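PDB 4CZW: PAN2-PAN3 deadenylation complex catalytic subunit pan2 from Neurospora crassa, which shortens the poly(A) tails of mRNA as the catalytic subunit of the PAN deadenylation complex, releasing 5'-AMP. Local coordinates for residues I225-S228 with Q229-A233; Q393-A396 with A397-R400. All coordinates share one frame; numbering follows the deposited sequence.

Contact 1: residues I225-S228 with Q229-A233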
ATOM      1  N   ILE A 225      13.944  33.653  -1.871  1.00 70.96           N
ATOM      2  CA  ILE A 225      14.048  32.413  -2.629  1.00 62.27           C
ATOM      3  C   ILE A 225      12.738  31.639  -2.520  1.00 60.42           C
ATOM      4  O   ILE A 225      12.302  31.299  -1.421  1.00 65.64           O
ATOM      5  CB  ILE A 225      15.208  31.535  -2.127  1.00 61.00           C
ATOM      6  CG1 ILE A 225      16.444  32.391  -1.842  1.00 64.79           C
ATOM      7  CG2 ILE A 225      15.521  30.438  -3.134  1.00 53.86           C
ATOM      8  CD1 ILE A 225      17.593  31.619  -1.231  1.00 61.05           C
ATOM      9  N   THR A 226      12.110  31.368  -3.660  1.00 54.45           N
ATOM     10  CA  THR A 226      10.808  30.709  -3.667  1.00 50.50           C
ATOM     11  C   THR A 226      10.918  29.223  -3.992  1.00 52.77           C
ATOM     12  O   THR A 226      11.945  28.757  -4.485  1.00 51.87           O
ATOM     13  CB  THR A 226       9.852  31.369  -4.677  1.00 48.83           C
ATOM     14  OG1 THR A 226      10.343  31.170  -6.008  1.00 52.60           O
ATOM     15  CG2 THR A 226       9.734  32.860  -4.402  1.00 53.63           C
ATOM     16  N   PHE A 227       9.847  28.486  -3.709  1.00 46.92           N
ATOM     17  CA  PHE A 227       9.793  27.056  -3.990  1.00 46.83           C
ATOM     18  C   PHE A 227       9.784  26.793  -5.491  1.00 51.20           C
ATOM     19  O   PHE A 227      10.328  25.794  -5.961  1.00 48.65           O
ATOM     20  CB  PHE A 227       8.558  26.429  -3.335  1.00 43.39           C
ATOM     21  CG  PHE A 227       8.346  24.984  -3.694  1.00 40.15           C
ATOM     22  CD1 PHE A 227       9.076  23.986  -3.070  1.00 38.71           C
ATOM     23  CD2 PHE A 227       7.410  24.624  -4.652  1.00 38.22           C
ATOM     24  CE1 PHE A 227       8.882  22.658  -3.398  1.00 40.63           C
ATOM     25  CE2 PHE A 227       7.213  23.297  -4.984  1.00 38.50           C
ATOM     26  CZ  PHE A 227       7.949  22.312  -4.356  1.00 42.33           C
ATOM     27  N   SER A 228       9.160  27.699  -6.238  1.00 45.54           N
ATOM     28  CA  SER A 228       9.089  27.587  -7.690  1.00 52.37           C
ATOM     29  C   SER A 228      10.482  27.649  -8.310  1.00 58.20           C
ATOM     30  O   SER A 228      10.771  26.953  -9.284  1.00 49.54           O
ATOM     31  CB  SER A 228       8.202  28.691  -8.270  1.00 55.97           C
ATOM     32  OG  SER A 228       6.877  28.592  -7.777  1.00 57.45           O
ATOM     33  N   GLN A 229      11.340  28.485  -7.735  1.00 49.21           N
ATOM     34  CA  GLN A 229      12.714  28.624  -8.205  1.00 44.95           C
ATOM     35  C   GLN A 229      13.545  27.392  -7.863  1.00 47.10           C
ATOM     36  O   GLN A 229      14.387  26.962  -8.652  1.00 46.46           O
ATOM     37  CB  GLN A 229      13.357  29.876  -7.605  1.00 46.52           C
ATOM     38  CG  GLN A 229      12.756  31.182  -8.099  1.00 56.54           C
ATOM     39  CD  GLN A 229      13.201  32.376  -7.277  1.00 69.00           C
ATOM     40  OE1 GLN A 229      13.737  32.222  -6.180  1.00 64.56           O
ATOM     41  NE2 GLN A 229      12.980  33.574  -7.806  1.00 77.48           N
ATOM     42  N   VAL A 230      13.305  26.831  -6.683  1.00 46.41           N
ATOM     43  CA  VAL A 230      14.016  25.638  -6.238  1.00 48.87           C
ATOM     44  C   VAL A 230      13.611  24.429  -7.079  1.00 49.53           C
ATOM     45  O   VAL A 230      14.448  23.598  -7.437  1.00 44.37           O
ATOM     46  CB  VAL A 230      13.754  25.354  -4.742  1.00 48.46           C
ATOM     47  CG1 VAL A 230      14.347  24.017  -4.331  1.00 45.06           C
ATOM     48  CG2 VAL A 230      14.322  26.476  -3.887  1.00 39.59           C
ATOM     49  N   LEU A 231      12.324  24.345  -7.400  1.00 48.58           N
ATOM     50  CA  LEU A 231      11.811  23.276  -8.251  1.00 46.61           C
ATOM     51  C   LEU A 231      12.395  23.367  -9.659  1.00 49.68           C
ATOM     52  O   LEU A 231      12.810  22.360 -10.235  1.00 44.75           O
ATOM     53  CB  LEU A 231      10.284  23.326  -8.311  1.00 40.74           C
ATOM     54  CG  LEU A 231       9.612  22.349  -9.277  1.00 40.54           C
ATOM     55  CD1 LEU A 231       9.998  20.917  -8.950  1.00 43.35           C
ATOM     56  CD2 LEU A 231       8.103  22.518  -9.247  1.00 49.56           C
ATOM     57  N   LYS A 232      12.419  24.578 -10.205  1.00 47.27           N
ATOM     58  CA  LYS A 232      12.966  24.818 -11.536  1.00 44.30           C
ATOM     59  C   LYS A 232      14.444  24.448 -11.605  1.00 46.81           C
ATOM     60  O   LYS A 232      14.899  23.841 -12.575  1.00 44.35           O
ATOM     61  CB  LYS A 232      12.773  26.282 -11.937  1.00 47.44           C
ATOM     62  CG  LYS A 232      13.518  26.683 -13.200  1.00 58.54           C
ATOM     63  CD  LYS A 232      13.289  28.145 -13.542  1.00 60.23           C
ATOM     64  CE  LYS A 232      14.106  28.558 -14.755  1.00 59.15           C
ATOM     65  NZ  LYS A 232      13.814  27.706 -15.941  1.00 58.04           N
ATOM     66  N   ALA A 233      15.186  24.815 -10.565  1.00 43.36           N
ATOM     67  CA  ALA A 233      16.615  24.532 -10.502  1.00 37.84           C
ATOM     68  C   ALA A 233      16.879  23.033 -10.403  1.00 47.31           C
ATOM     69  O   ALA A 233      17.905  22.542 -10.874  1.00 54.58           O
ATOM     70  CB  ALA A 233      17.244  25.260  -9.327  1.00 36.75           C
TER
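Q229 lays its side chain back across T226, three residues earlier, its CG 3.2 Å from the hydroxyl oxygen OG1 of T226. The two side chains meet at a slant, and the amide reaches past the hydroxyl to the backbone: T226 N donates to Q229 OE1 over 3.1 Å, in a nearly straight bond (170° at the hydrogen). The donor stands well above the amide carbonyl plane, 55° out of it, and so does not point at a lone pair. With CG beside its own backbone N (chi1 -67°) and the chain extended beyond, Q229 turns back toward the residues that precede the helix. In the other direction, T226 OG1 accepts a weak, 3.3 Å bond from Q229 N. This reciprocal pair is a capping box, with T226 as the N-cap of helix 227-235, and it gives partners to the N-H of the cap residue itself and, weakly, to that of Q229 in the first turn. Regular helical bonding starts at once, since V230 N donates to T226 O over 3.2 Å, and L231 N to F227 O and K232 N to S228 O follow.

Apolar contacts flank the box. I225, just ahead of the cap, sets CG2 at 4.2 Å from V230 CG2 and crosses the Q229 side chain at about a right angle. One turn on, L231 CD2 approaches F227 CE2 obliquely at 4.4 Å, and both side chains continue onto L269 of strand 266-270. S228 sends its hydroxyl away from the box to E305, at the end of strand 300-305, while K232 reaches outward, its ammonium bonded to the carbonyl of V301 and salt-bridged to E236.

Contact 2: residues Q393-A396 with A397-R400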
ATOM      1  N   GLN A 393       0.415  16.276  -7.931  1.00 38.68           N
ATOM      2  CA  GLN A 393      -0.220  15.661  -9.088  1.00 39.64           C
ATOM      3  C   GLN A 393      -1.010  16.727  -9.832  1.00 43.03           C
ATOM      4  O   GLN A 393      -1.351  17.764  -9.260  1.00 44.76           O
ATOM      5  CB  GLN A 393      -1.129  14.498  -8.680  1.00 39.07           C
ATOM      6  CG  GLN A 393      -2.536  14.907  -8.276  1.00 42.51           C
ATOM      7  CD  GLN A 393      -3.529  13.765  -8.399  1.00 46.49           C
ATOM      8  OE1 GLN A 393      -3.147  12.617  -8.627  1.00 50.64           O
ATOM      9  NE2 GLN A 393      -4.811  14.078  -8.256  1.00 47.89           N
ATOM     10  N   VAL A 394      -1.289  16.479 -11.108  1.00 46.47           N
ATOM     11  CA  VAL A 394      -2.034  17.434 -11.918  1.00 46.46           C
ATOM     12  C   VAL A 394      -3.426  17.660 -11.329  1.00 49.04           C
ATOM     13  O   VAL A 394      -4.115  16.711 -10.955  1.00 52.97           O
ATOM     14  CB  VAL A 394      -2.142  16.969 -13.386  1.00 49.26           C
ATOM     15  CG1 VAL A 394      -0.790  17.082 -14.071  1.00 47.36           C
ATOM     16  CG2 VAL A 394      -2.658  15.543 -13.468  1.00 46.71           C
ATOM     17  N   LYS A 395      -3.821  18.926 -11.235  1.00 46.60           N
ATOM     18  CA  LYS A 395      -5.076  19.303 -10.591  1.00 48.33           C
ATOM     19  C   LYS A 395      -6.286  18.730 -11.323  1.00 52.88           C
ATOM     20  O   LYS A 395      -7.338  18.508 -10.724  1.00 54.76           O
ATOM     21  CB  LYS A 395      -5.188  20.827 -10.500  1.00 43.57           C
ATOM     22  CG  LYS A 395      -6.376  21.321  -9.688  1.00 38.86           C
ATOM     23  CD  LYS A 395      -6.388  22.836  -9.586  1.00 49.59           C
ATOM     24  CE  LYS A 395      -7.557  23.323  -8.745  1.00 42.38           C
ATOM     25  NZ  LYS A 395      -7.550  24.804  -8.592  1.00 48.06           N
ATOM     26  N   ALA A 396      -6.127  18.482 -12.619  1.00 51.35           N
ATOM     27  CA  ALA A 396      -7.199  17.913 -13.426  1.00 54.00           C
ATOM     28  C   ALA A 396      -7.511  16.479 -13.007  1.00 56.86           C
ATOM     29  O   ALA A 396      -8.581  15.953 -13.311  1.00 63.22           O
ATOM     30  CB  ALA A 396      -6.833  17.966 -14.902  1.00 47.54           C
ATOM     31  N   ALA A 397      -6.571  15.852 -12.305  1.00 54.00           N
ATOM     32  CA  ALA A 397      -6.734  14.469 -11.869  1.00 55.60           C
ATOM     33  C   ALA A 397      -7.362  14.379 -10.481  1.00 52.86           C
ATOM     34  O   ALA A 397      -7.644  13.285  -9.993  1.00 51.90           O
ATOM     35  CB  ALA A 397      -5.395  13.752 -11.887  1.00 56.37           C
ATOM     36  N   ASN A 398      -7.575  15.527  -9.846  1.00 48.35           N
ATOM     37  CA  ASN A 398      -8.207  15.558  -8.532  1.00 50.16           C
ATOM     38  C   ASN A 398      -9.649  15.065  -8.589  1.00 57.44           C
ATOM     39  O   ASN A 398     -10.347  15.286  -9.580  1.00 58.21           O
ATOM     40  CB  ASN A 398      -8.163  16.968  -7.942  1.00 52.69           C
ATOM     41  CG  ASN A 398      -6.762  17.395  -7.553  1.00 57.21           C
ATOM     42  OD1 ASN A 398      -5.869  16.563  -7.395  1.00 50.63           O
ATOM     43  ND2 ASN A 398      -6.567  18.698  -7.383  1.00 54.94           N
ATOM     44  N   HIS A 399     -10.075  14.390  -7.524  1.00 56.91           N
ATOM     45  CA  HIS A 399     -11.443  13.889  -7.386  1.00 54.97           C
ATOM     46  C   HIS A 399     -11.829  12.929  -8.511  1.00 54.00           C
ATOM     47  O   HIS A 399     -13.010  12.761  -8.817  1.00 54.00           O
ATOM     48  CB  HIS A 399     -12.435  15.055  -7.331  1.00 53.15           C
ATOM     49  CG  HIS A 399     -11.925  16.244  -6.579  1.00 57.56           C
ATOM     50  ND1 HIS A 399     -11.789  16.257  -5.208  1.00 64.19           N
ATOM     51  CD2 HIS A 399     -11.514  17.461  -7.009  1.00 56.53           C
ATOM     52  CE1 HIS A 399     -11.316  17.431  -4.826  1.00 62.18           C
ATOM     53  NE2 HIS A 399     -11.141  18.179  -5.900  1.00 57.26           N
ATOM     54  N   ARG A 400     -10.828  12.299  -9.120  1.00 55.01           N
ATOM     55  CA  ARG A 400     -11.062  11.355 -10.208  1.00 57.38           C
ATOM     56  C   ARG A 400     -10.802   9.920  -9.762  1.00 57.83           C
ATOM     57  O   ARG A 400      -9.906   9.663  -8.957  1.00 52.86           O
ATOM     58  CB  ARG A 400     -10.179  11.696 -11.410  1.00 59.58           C
ATOM     59  CG  ARG A 400     -10.534  13.003 -12.102  1.00 64.35           C
ATOM     60  CD  ARG A 400     -11.860  12.897 -12.837  1.00 74.99           C
ATOM     61  NE  ARG A 400     -11.880  11.768 -13.762  1.00 99.04           N
ATOM     62  CZ  ARG A 400     -11.400  11.807 -15.002  1.00 95.76           C
ATOM     63  NH1 ARG A 400     -10.857  12.922 -15.470  1.00 83.41           N
ATOM     64  NH2 ARG A 400     -11.462  10.729 -15.773  1.00 77.50           N
TER
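The flat amides of Q393 and N398 lie close to parallel, their planes 19° apart, although the two side chains as a whole run at a slant to each other. Between them Q393 NE2 donates to N398 OD1 over 2.8 Å, with 165° at the hydrogen. The acceptor lies almost in the amide plane of Q393, and the donor is only slightly tilted from the carbonyl plane of N398, so the bond links the two groups nearly within a common plane. Q393 enters with CG between its backbone N and carbonyl carbon (chi1 85°), then extends so that NE2 also passes 3.7 Å from A397 CB. K395 borders the other end of the N398 amide, its CG 3.5 Å from ND2, and ND2 itself donates to S324 OG. N398 thus has a polar partner at both ends of its amide, an arrangement consistent with the modelled orientation and likely to limit its rotation.

A short 3-10 turn brings these side chains together: A397 N donates to V394 O over 2.9 Å, and N398 N to K395 O over 3.1 Å. V394 CG2 lies 3.6 Å from A397 CB, an apolar contact beside the turn. A type II beta turn, A397 to R400, then redirects the chain. Replacing Q393 with an alanine would probably leave OD1 of the buried N398 without this donor and open a gap beside the methyl of A397.

The whole corner continues from the end of strand 385-394, part of the mixed sheet of the USP-like domain. Strand 321-334 flanks it through V394 and K395, the latter also salt-bridged to E291; helix 61-71 packs on V394 and A397 through L62, and helix 158-163 meets A396, A397 and R400.

Overall arrangement
Followed from the N terminus, the two contacts come in series, neither nesting in nor crossing the other, and each closes a short local turn. Contact 1 starts helix 227-235 just after the unmodelled residues 213-222; contact 2, some 160 residues later, turns the chain out of strand 385-394 toward helix 404-407. Their centres are 22 Å apart and their nearest atoms about 10 Å, without touching. The mixed sheet of the ubiquitin-protease-like scaffold domain, predicted to be inactive, links them: contact 1 packs on its strands 266-270, 291-297 and 300-305, whereas contact 2 leaves strand 385-394, which pairs with 266-270 and 321-334. Strand 266-270 is thus the tie between the two.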